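Local coordinates for protein Glucose/sorbosone dehydrogenases (PDB 2G8S) that belongs to the glucose/sorbosone dehydrogenase family and folds as a six-bladed beta-propeller that carries bound calcium, at residues A210-E215 / D309-D314; I293-L296 / V301-M304. All blocks are in the same frame, centred on the assembly; numbering follows the deposited sequence.

Contact 1 (A210-E215 / D309-D314). With EDO (1,2-ethanediol), chain E.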
loop_
_atom_site.group_PDB
_atom_site.type_symbol
_atom_site.label_atom_id
_atom_site.label_comp_id
_atom_site.label_asym_id
_atom_site.label_seq_id
_atom_site.Cartn_x
_atom_site.Cartn_y
_atom_site.Cartn_z
ATOM N N ALA A 210 4.670 14.434 -4.991
ATOM C CA ALA A 210 5.616 13.705 -4.167
ATOM C C ALA A 210 4.918 12.525 -3.503
ATOM O O ALA A 210 3.728 12.592 -3.171
ATOM C CB ALA A 210 6.191 14.619 -3.121
ATOM N N LEU A 211 5.679 11.456 -3.307
ATOM C CA LEU A 211 5.155 10.247 -2.676
ATOM C C LEU A 211 4.915 10.463 -1.187
ATOM O O LEU A 211 5.769 10.997 -0.486
ATOM C CB LEU A 211 6.153 9.100 -2.857
ATOM C CG LEU A 211 5.686 7.725 -2.399
ATOM C CD1 LEU A 211 4.672 7.157 -3.373
ATOM C CD2 LEU A 211 6.885 6.806 -2.283
ATOM N N TRP A 212 3.741 10.045 -0.714
ATOM C CA TRP A 212 3.462 9.903 0.719
ATOM C C TRP A 212 3.196 8.441 1.040
ATOM O O TRP A 212 2.638 7.706 0.218
ATOM C CB TRP A 212 2.226 10.713 1.121
ATOM C CG TRP A 212 2.412 12.221 1.152
ATOM C CD1 TRP A 212 3.233 12.978 0.362
ATOM C CD2 TRP A 212 1.700 13.146 1.989
ATOM N NE1 TRP A 212 3.099 14.325 0.681
ATOM C CE2 TRP A 212 2.161 14.449 1.669
ATOM C CE3 TRP A 212 0.719 12.996 2.983
ATOM C CZ2 TRP A 212 1.678 15.600 2.321
ATOM C CZ3 TRP A 212 0.236 14.138 3.628
ATOM C CH2 TRP A 212 0.720 15.420 3.292
ATOM N N LEU A 213 3.594 8.009 2.229
ATOM C CA LEU A 213 3.275 6.654 2.648
ATOM C C LEU A 213 2.804 6.625 4.077
ATOM O O LEU A 213 3.040 7.576 4.840
ATOM C CB LEU A 213 4.462 5.712 2.459
ATOM C CG LEU A 213 5.742 5.775 3.273
ATOM C CD1 LEU A 213 5.582 5.266 4.715
ATOM C CD2 LEU A 213 6.792 4.918 2.563
ATOM N N ASN A 214 2.143 5.532 4.437
ATOM C CA ASN A 214 1.810 5.314 5.833
ATOM C C ASN A 214 2.295 3.955 6.306
ATOM O O ASN A 214 2.664 3.086 5.499
ATOM C CB ASN A 214 0.308 5.552 6.121
ATOM C CG ASN A 214 -0.588 4.454 5.572
ATOM O OD1 ASN A 214 -0.251 3.266 5.607
ATOM N ND2 ASN A 214 -1.765 4.846 5.113
ATOM N N GLU A 215 2.337 3.789 7.618
ATOM C CA GLU A 215 2.822 2.532 8.180
ATOM C C GLU A 215 2.209 2.220 9.527
ATOM O O GLU A 215 1.845 3.132 10.285
ATOM C CB GLU A 215 4.357 2.481 8.257
ATOM C CG GLU A 215 5.013 3.590 9.019
ATOM C CD GLU A 215 6.537 3.468 8.972
ATOM O OE1 GLU A 215 7.056 2.509 9.577
ATOM O OE2 GLU A 215 7.193 4.325 8.330
ATOM N N ASP A 309 2.865 20.225 3.111
ATOM C CA ASP A 309 3.486 19.024 3.673
ATOM C C ASP A 309 2.934 18.702 5.058
ATOM O O ASP A 309 3.435 17.796 5.738
ATOM C CB ASP A 309 5.016 19.176 3.756
ATOM C CG ASP A 309 5.698 19.097 2.405
ATOM O OD1 ASP A 309 5.043 18.734 1.405
ATOM O OD2 ASP A 309 6.913 19.401 2.355
ATOM N N LYS A 310 1.912 19.449 5.475
ATOM C CA LYS A 310 1.231 19.208 6.752
ATOM C C LYS A 310 -0.117 18.536 6.546
ATOM O O LYS A 310 -0.716 18.623 5.472
ATOM C CB LYS A 310 1.048 20.512 7.530
ATOM C CG LYS A 310 2.369 21.194 7.873
ATOM C CD LYS A 310 2.171 22.326 8.845
ATOM C CE LYS A 310 1.559 23.533 8.176
ATOM N NZ LYS A 310 1.579 24.732 9.075
ATOM N N VAL A 311 -0.587 17.869 7.597
ATOM C CA VAL A 311 -1.859 17.178 7.559
ATOM C C VAL A 311 -2.492 17.181 8.956
ATOM O O VAL A 311 -1.781 17.078 9.971
ATOM C CB VAL A 311 -1.679 15.757 6.938
ATOM C CG1 VAL A 311 -0.826 14.860 7.821
ATOM C CG2 VAL A 311 -2.985 15.127 6.587
ATOM N N THR A 312 -3.809 17.378 9.007
ATOM C CA THR A 312 -4.554 17.343 10.275
ATOM C C THR A 312 -5.772 16.441 10.121
ATOM O O THR A 312 -6.263 16.247 9.005
ATOM C CB THR A 312 -4.994 18.747 10.748
ATOM O OG1 THR A 312 -5.802 19.372 9.751
ATOM C CG2 THR A 312 -3.784 19.628 11.052
ATOM N N GLU A 313 -6.268 15.898 11.231
ATOM C CA GLU A 313 -7.393 14.963 11.174
ATOM C C GLU A 313 -8.726 15.705 11.328
ATOM O O GLU A 313 -8.962 16.351 12.351
ATOM C CB GLU A 313 -7.243 13.859 12.234
ATOM C CG GLU A 313 -8.358 12.826 12.169
ATOM C CD GLU A 313 -8.082 11.540 12.937
ATOM O OE1 GLU A 313 -6.913 11.083 12.981
ATOM O OE2 GLU A 313 -9.056 10.947 13.454
ATOM N N ASP A 314 -9.584 15.621 10.311
ATOM C CA ASP A 314 -10.919 16.229 10.389
ATOM C C ASP A 314 -11.858 15.380 11.234
ATOM O O ASP A 314 -12.678 15.902 11.996
ATOM C CB ASP A 314 -11.558 16.335 9.014
ATOM C CG ASP A 314 -10.838 17.275 8.079
ATOM O OD1 ASP A 314 -9.814 17.892 8.443
ATOM O OD2 ASP A 314 -11.337 17.379 6.938
HETATM C C1 EDO E . 6.512 2.837 12.629
HETATM O O1 EDO E . 7.856 2.803 12.114
HETATM C C2 EDO E . 6.555 2.544 14.128
HETATM O O2 EDO E . 7.476 3.430 14.757
HETATM O O HOH W 1 4.715 16.607 -0.237
#

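Contact 2 (I293-L296 / V301-M304)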
loop_
_atom_site.group_PDB
_atom_site.type_symbol
_atom_site.label_atom_id
_atom_site.label_comp_id
_atom_site.label_asym_id
_atom_site.label_seq_id
_atom_site.Cartn_x
_atom_site.Cartn_y
_atom_site.Cartn_z
ATOM N N ILE A 293 -7.875 7.932 4.598
ATOM C CA ILE A 293 -7.032 6.805 5.008
ATOM C C ILE A 293 -7.866 5.717 5.671
ATOM O O ILE A 293 -8.606 5.977 6.625
ATOM C CB ILE A 293 -5.909 7.249 5.988
ATOM C CG1 ILE A 293 -5.141 8.448 5.415
ATOM C CG2 ILE A 293 -4.983 6.072 6.296
ATOM C CD1 ILE A 293 -3.976 8.928 6.301
ATOM N N GLY A 294 -7.758 4.492 5.165
ATOM C CA GLY A 294 -8.460 3.385 5.794
ATOM C C GLY A 294 -7.905 3.086 7.175
ATOM O O GLY A 294 -6.723 3.324 7.442
ATOM N N ALA A 295 -8.762 2.560 8.049
ATOM C CA ALA A 295 -8.342 2.110 9.362
ATOM C C ALA A 295 -8.848 0.689 9.577
ATOM O O ALA A 295 -10.065 0.432 9.594
ATOM C CB ALA A 295 -8.854 3.061 10.442
ATOM N N LEU A 296 -7.909 -0.244 9.709
ATOM C CA LEU A 296 -8.259 -1.648 9.912
ATOM C C LEU A 296 -8.798 -1.913 11.318
ATOM O O LEU A 296 -9.808 -2.601 11.485
ATOM C CB LEU A 296 -7.056 -2.554 9.631
ATOM C CG LEU A 296 -6.610 -2.621 8.166
ATOM C CD1 LEU A 296 -5.151 -3.041 8.082
ATOM C CD2 LEU A 296 -7.502 -3.573 7.374
ATOM N N VAL A 301 -12.837 5.106 8.018
ATOM C CA VAL A 301 -11.952 5.910 7.182
ATOM C C VAL A 301 -11.650 7.235 7.874
ATOM O O VAL A 301 -12.547 7.914 8.383
ATOM C CB VAL A 301 -12.560 6.134 5.773
ATOM C CG1 VAL A 301 -11.784 7.217 4.989
ATOM C CG2 VAL A 301 -12.592 4.806 5.004
ATOM N N ILE A 302 -10.366 7.580 7.909
ATOM C CA ILE A 302 -9.920 8.838 8.472
ATOM C C ILE A 302 -9.947 9.904 7.388
ATOM O O ILE A 302 -9.388 9.711 6.304
ATOM C CB ILE A 302 -8.496 8.719 9.041
ATOM C CG1 ILE A 302 -8.336 7.436 9.877
ATOM C CG2 ILE A 302 -8.163 9.948 9.881
ATOM C CD1 ILE A 302 -6.884 7.165 10.254
ATOM N N VAL A 303 -10.591 11.033 7.687
ATOM C CA VAL A 303 -10.656 12.152 6.759
ATOM C C VAL A 303 -9.680 13.208 7.253
ATOM O O VAL A 303 -9.793 13.668 8.394
ATOM C CB VAL A 303 -12.063 12.767 6.693
ATOM C CG1 VAL A 303 -12.111 13.838 5.610
ATOM C CG2 VAL A 303 -13.087 11.686 6.418
HETATM N N MSE A 304 -8.723 13.575 6.404
HETATM C CA MSE A 304 -7.697 14.524 6.816
HETATM C C MSE A 304 -7.601 15.697 5.868
HETATM O O MSE A 304 -7.859 15.562 4.672
HETATM C CB MSE A 304 -6.343 13.827 6.923
HETATM C CG MSE A 304 -6.401 12.541 7.722
HETATM SE SE MSE A 304 -4.704 11.812 8.086
HETATM C CE MSE A 304 -4.235 12.997 9.598
#

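Contact 1 (A210-E215 / D309-D314)
Trp212 reaches across to residues 309-311 with the benzo end of its indole, and every close approach between the two segments involves this side chain. The bond to CB already points at the other segment, and with CG anti to the carbonyl carbon (chi1 -72°) the ring continues that way. The CZ3 corner lies 4.2 Å from Val311 CB, and because that carbon is close to the ring plane, the valine meets an edge of the indole. CH2, next along the rim, is 4.1 Å from Lys310 O, also near the plane and too far for more than loose packing. CZ2 completes the row, approaching Asp309 CA obliquely at 4.1 Å.

The pyrrole side is tied by a bridge. Trp212 NE1 donates in the ring plane to a water at 2.9 Å, and that water donates in turn to Asp309 OD1 at 2.7 Å; the water satisfies the indole N-H and links it to the exposed Asp309. No direct hydrogen bond joins the segments. Such a contact is an interblade seam of a beta-propeller: Trp212 belongs to the second strand of one four-stranded blade, and Val311 to the outermost strand of the next. Phe278 of that second blade packs edge-to-face with the indole and probably helps to fix its rotation.

Further along strand 210-216, Glu215 extends beyond CG (chi2 -177°) and its OE1 accepts a hydrogen bond from O1 of 1,2-ethanediol at 2.7 Å. The same OE1 accepts from the backbone N of Arg197, while the diol, probably a crystallisation additive, is also held by Thr239.

Contact 2 (I293-L296 / V301-M304)
Ile293 and Ile302 face each other as an antiparallel hydrogen-bonded pair, one of two bridges here in the hairpin of strands 290-295 and 300-307, in the middle of a propeller blade; Gly294 and Val301 form the neighbouring non-hydrogen-bonded pair. Ile293 N gives to Ile302 O at 2.9 Å (161°), and Ile302 N returns a nearly straight bond to Ile293 O at 2.7 Å (170°). Val301 CA also brings its C-H to Ile293 O, at 3.4 Å.

The side chain of Ile302 can be followed outward. CB rests 4.3 Å from Ile293 CB, on the sheet face that both isoleucines share. With CG1 anti to the carbonyl carbon (chi1 -45°), this branch leans across toward the partner strand: CG1 lies 3.6 Å from Ile293 O and 4.4 Å from Ala295 CB, and the terminal CD1 is still 4.2 Å from Ile293 O. CG2 branches the other way, against Glu313 of strand 310-317. Ile293 CD1 lies near the selenium of selenomethionine Met304, a tight approach that is doubtful because Met304 has two conformers.

Apolar branches gather round a carbonyl that already accepts a short amide bond, so the paired N-H and C=O groups of the two isoleucines lie among hydrocarbon, which probably shields them from water.

Residues 210-215 come first, in the second strand of one blade. The chain completes that blade through strands 222-225 and 265-267, then starts the next with 273-279. Contact 2 closes a short hairpin loop between strands 290-295 and 300-307, and only afterwards does 309-314 close the far longer loop of contact 1, 93 residues, which therefore encloses the hairpin without crossing it. Contact 2 works within a blade, contact 1 between neighbouring blades. Segment 309-314 lies in the same sheet as contact 2, since strands 300-307 and 310-317 are adjacent: Asp314 N lies 2.7 Å from Val303 O, a probable hydrogen bond, and Val311 CG2 packs 3.6 Å from Met304 CB.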